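Local coordinates for uncharacterized protein MTH_862 (Methanothermobacter thermautotrophicus, PDB 2R47) that is of unknown function but belongs to an archaeal protein family, DUF2124, and folds as an alpha/beta domain around a mixed beta sheet, at residues A[84-90]-A[109-115]. Numbering follows the deposited sequence. Where two conformers were deposited one is given.
Sequences NVDVLVL and LVEDALE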
ATOM      1  N   ASN A  84       8.498   4.638  22.259  1.00 23.18           N
ATOM      2  CA  ASN A  84       7.834   3.361  22.255  1.00 22.19           C
ATOM      3  C   ASN A  84       6.328   3.533  22.017  1.00 19.56           C
ATOM      4  O   ASN A  84       5.787   4.670  22.004  1.00 18.60           O
ATOM      5  CB  ASN A  84       8.232   2.484  23.460  1.00 23.52           C
ATOM      6  CG  ASN A  84       7.762   3.014  24.732  1.00 25.69           C
ATOM      7  OD1 ASN A  84       8.139   2.503  25.796  1.00 29.38           O
ATOM      8  ND2 ASN A  84       6.956   4.045  24.678  1.00 24.01           N
ATOM      9  N   VAL A  85       5.667   2.413  21.777  1.00 17.51           N
ATOM     10  CA  VAL A  85       4.302   2.458  21.289  1.00 16.97           C
ATOM     11  C   VAL A  85       3.448   1.576  22.133  1.00 16.64           C
ATOM     12  O   VAL A  85       3.963   0.668  22.796  1.00 16.58           O
ATOM     13  CB  VAL A  85       4.241   1.994  19.794  1.00 16.62           C
ATOM     14  CG1 VAL A  85       5.124   2.899  18.927  1.00 18.46           C
ATOM     15  CG2 VAL A  85       4.766   0.547  19.659  1.00 18.33           C
ATOM     16  N   ASP A  86       2.143   1.814  22.148  1.00 17.67           N
ATOM     17  CA  ASP A  86       1.279   0.903  22.888  0.60 18.78           C
ATOM     18  C   ASP A  86       0.674  -0.197  22.002  1.00 17.43           C
ATOM     19  O   ASP A  86       0.101  -1.148  22.503  1.00 17.16           O
ATOM     20  CB  ASP A  86       0.252   1.651  23.759  0.60 20.32           C
ATOM     21  CG  ASP A  86      -0.595   2.605  22.958  0.60 23.56           C
ATOM     22  OD1 ASP A  86      -1.215   2.132  22.005  0.60 25.35           O
ATOM     23  OD2 ASP A  86      -0.644   3.816  23.271  0.60 24.06           O
ATOM     24  N   VAL A  87       0.832  -0.075  20.680  1.00 16.61           N
ATOM     25  CA  VAL A  87       0.593  -1.241  19.786  1.00 16.48           C
ATOM     26  C   VAL A  87       1.760  -1.306  18.813  1.00 15.41           C
ATOM     27  O   VAL A  87       2.076  -0.304  18.135  1.00 15.86           O
ATOM     28  CB  VAL A  87      -0.709  -1.131  18.921  1.00 16.47           C
ATOM     29  CG1 VAL A  87      -0.857  -2.380  17.985  1.00 17.25           C
ATOM     30  CG2 VAL A  87      -1.952  -1.035  19.819  1.00 18.77           C
ATOM     31  N   LEU A  88       2.398  -2.465  18.733  1.00 14.95           N
ATOM     32  CA  LEU A  88       3.452  -2.650  17.770  1.00 14.85           C
ATOM     33  C   LEU A  88       2.916  -3.588  16.702  1.00 14.61           C
ATOM     34  O   LEU A  88       2.537  -4.702  17.006  1.00 14.80           O
ATOM     35  CB  LEU A  88       4.710  -3.221  18.425  1.00 16.15           C
ATOM     36  CG  LEU A  88       5.897  -3.506  17.486  1.00 15.69           C
ATOM     37  CD1 LEU A  88       6.355  -2.323  16.605  1.00 15.32           C
ATOM     38  CD2 LEU A  88       7.073  -4.093  18.323  1.00 15.00           C
ATOM     39  N   VAL A  89       2.914  -3.133  15.442  1.00 13.75           N
ATOM     40  CA  VAL A  89       2.386  -3.917  14.349  1.00 14.05           C
ATOM     41  C   VAL A  89       3.577  -4.409  13.511  1.00 13.45           C
ATOM     42  O   VAL A  89       4.301  -3.610  12.860  1.00 15.06           O
ATOM     43  CB  VAL A  89       1.375  -3.071  13.454  1.00 13.38           C
ATOM     44  CG1 VAL A  89       0.813  -3.964  12.298  1.00 15.10           C
ATOM     45  CG2 VAL A  89       0.262  -2.393  14.336  1.00 16.43           C
ATOM     46  N   LEU A  90       3.792  -5.716  13.521  1.00 12.73           N
ATOM     47  CA  LEU A  90       4.817  -6.321  12.660  1.00 13.88           C
ATOM     48  C   LEU A  90       4.187  -6.569  11.286  1.00 14.56           C
ATOM     49  O   LEU A  90       3.088  -7.157  11.193  1.00 16.16           O
ATOM     50  CB  LEU A  90       5.291  -7.663  13.242  1.00 13.79           C
ATOM     51  CG  LEU A  90       5.820  -7.571  14.692  1.00 14.85           C
ATOM     52  CD1 LEU A  90       6.320  -9.038  15.149  1.00 14.19           C
ATOM     53  CD2 LEU A  90       6.885  -6.479  14.823  1.00 14.47           C
ATOM     54  N   LEU A 109      13.223  -6.126  19.295  1.00 22.69           N
ATOM     55  CA  LEU A 109      12.350  -4.995  18.897  1.00 22.62           C
ATOM     56  C   LEU A 109      11.115  -4.929  19.768  1.00 22.79           C
ATOM     57  O   LEU A 109      10.711  -3.853  20.198  1.00 23.50           O
ATOM     58  CB  LEU A 109      11.918  -5.116  17.436  1.00 22.33           C
ATOM     59  CG  LEU A 109      10.980  -3.993  16.993  1.00 23.62           C
ATOM     60  CD1 LEU A 109      11.658  -2.590  17.040  1.00 22.54           C
ATOM     61  CD2 LEU A 109      10.399  -4.283  15.610  1.00 26.29           C
ATOM     62  N   VAL A 110      10.502  -6.091  20.007  1.00 22.64           N
ATOM     63  CA  VAL A 110       9.278  -6.127  20.785  1.00 23.58           C
ATOM     64  C   VAL A 110       9.613  -5.656  22.197  1.00 24.80           C
ATOM     65  O   VAL A 110       8.886  -4.858  22.781  1.00 25.69           O
ATOM     66  CB  VAL A 110       8.615  -7.512  20.748  1.00 23.16           C
ATOM     67  CG1 VAL A 110       7.387  -7.540  21.694  1.00 26.64           C
ATOM     68  CG2 VAL A 110       8.183  -7.848  19.304  1.00 21.66           C
ATOM     69  N   GLU A 111      10.741  -6.125  22.733  1.00 24.70           N
ATOM     70  CA  GLU A 111      11.180  -5.711  24.053  1.00 25.66           C
ATOM     71  C   GLU A 111      11.421  -4.223  24.133  1.00 25.18           C
ATOM     72  O   GLU A 111      11.040  -3.574  25.132  1.00 26.13           O
ATOM     73  CB  GLU A 111      12.472  -6.441  24.426  1.00 25.90           C
ATOM     74  CG  GLU A 111      12.906  -6.180  25.862  1.00 33.18           C
ATOM     75  CD  GLU A 111      11.870  -6.662  26.883  1.00 41.85           C
ATOM     76  OE1 GLU A 111      11.071  -7.573  26.536  1.00 45.17           O
ATOM     77  OE2 GLU A 111      11.864  -6.143  28.032  1.00 43.86           O
ATOM     78  N   ASP A 112      12.057  -3.665  23.104  1.00 24.92           N
ATOM     79  CA  ASP A 112      12.429  -2.247  23.122  1.00 25.45           C
ATOM     80  C   ASP A 112      11.320  -1.247  22.760  1.00 24.31           C
ATOM     81  O   ASP A 112      11.222  -0.164  23.361  1.00 23.93           O
ATOM     82  CB  ASP A 112      13.612  -1.990  22.176  1.00 25.47           C
ATOM     83  CG  ASP A 112      14.927  -2.627  22.656  1.00 29.41           C
ATOM     84  OD1 ASP A 112      15.051  -3.098  23.823  1.00 29.85           O
ATOM     85  OD2 ASP A 112      15.850  -2.667  21.817  1.00 29.53           O
ATOM     86  N   ALA A 113      10.560  -1.548  21.722  1.00 22.10           N
ATOM     87  CA  ALA A 113       9.646  -0.589  21.119  1.00 22.26           C
ATOM     88  C   ALA A 113       8.233  -0.716  21.660  1.00 23.05           C
ATOM     89  O   ALA A 113       7.485   0.255  21.601  1.00 24.96           O
ATOM     90  CB  ALA A 113       9.603  -0.767  19.596  1.00 21.17           C
ATOM     91  N   LEU A 114       7.860  -1.890  22.173  1.00 22.37           N
ATOM     92  CA  LEU A 114       6.490  -2.032  22.690  1.00 22.07           C
ATOM     93  C   LEU A 114       6.474  -1.707  24.169  1.00 21.97           C
ATOM     94  O   LEU A 114       7.198  -2.348  24.944  1.00 21.56           O
ATOM     95  CB  LEU A 114       5.949  -3.447  22.431  1.00 22.63           C
ATOM     96  CG  LEU A 114       4.471  -3.684  22.779  1.00 21.89           C
ATOM     97  CD1 LEU A 114       3.496  -2.725  22.033  1.00 18.41           C
ATOM     98  CD2 LEU A 114       4.111  -5.199  22.520  1.00 19.47           C
ATOM     99  N   GLU A 115       5.667  -0.726  24.585  1.00 23.61           N
ATOM    100  CA  GLU A 115       5.639  -0.404  26.007  1.00 24.99           C
ATOM    101  C   GLU A 115       5.122  -1.625  26.823  1.00 25.21           C
ATOM    102  O   GLU A 115       4.339  -2.446  26.310  1.00 24.85           O
ATOM    103  CB  GLU A 115       4.832   0.885  26.264  1.00 26.08           C
ATOM    104  CG  GLU A 115       3.385   0.711  26.270  1.00 26.77           C
ATOM    105  CD  GLU A 115       2.642   2.005  26.598  1.00 26.07           C
ATOM    106  OE1 GLU A 115       3.054   3.127  26.230  1.00 26.24           O
ATOM    107  OE2 GLU A 115       1.633   1.879  27.274  1.00 30.03           O
TER
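V85 turns both its N and its O to the chain leaving helix 103-113: its N donates to A113 O at 2.8 Å, and its O accepts an almost straight bond from E115 N. Between them sits L114, where the chain quits helical geometry, as a short parallel bridge requires. N84 lays CB 3.0 Å from A113 O, and its side chain crosses that of E115 at about a right angle, amide and carboxylate planes 60° apart. With CG anti to the backbone N (chi1 -173°), L114 carries CD1 to 3.8 Å from L88 CB; a branched leucine suits the place, filling the corner at D86 and V87. L88 lays CD2 obliquely against the helix, 4.0 Å from V110 CG2. A113 has only a methyl, so its CA can stand 4.5 Å from N84 CA while CB meets L88 CD2. This is the first half, strand then helix, of a right-handed beta-alpha-beta crossover whose second strand is 118-125. In E115, chi1 80° brings CG 3.5 Å from V85 O; the chain then extends, CD reaching D86 CB (3.7 Å) and the carboxylate the partly exposed rim. Cutting E115 back to an alanine would probably cost D86 CB this neighbour and V85 O part of its cover, though the backbone bond could stay. D86 OD2 accepts hydrogen bonds from E27 N and R28 N, while I57 covers L88 and L109.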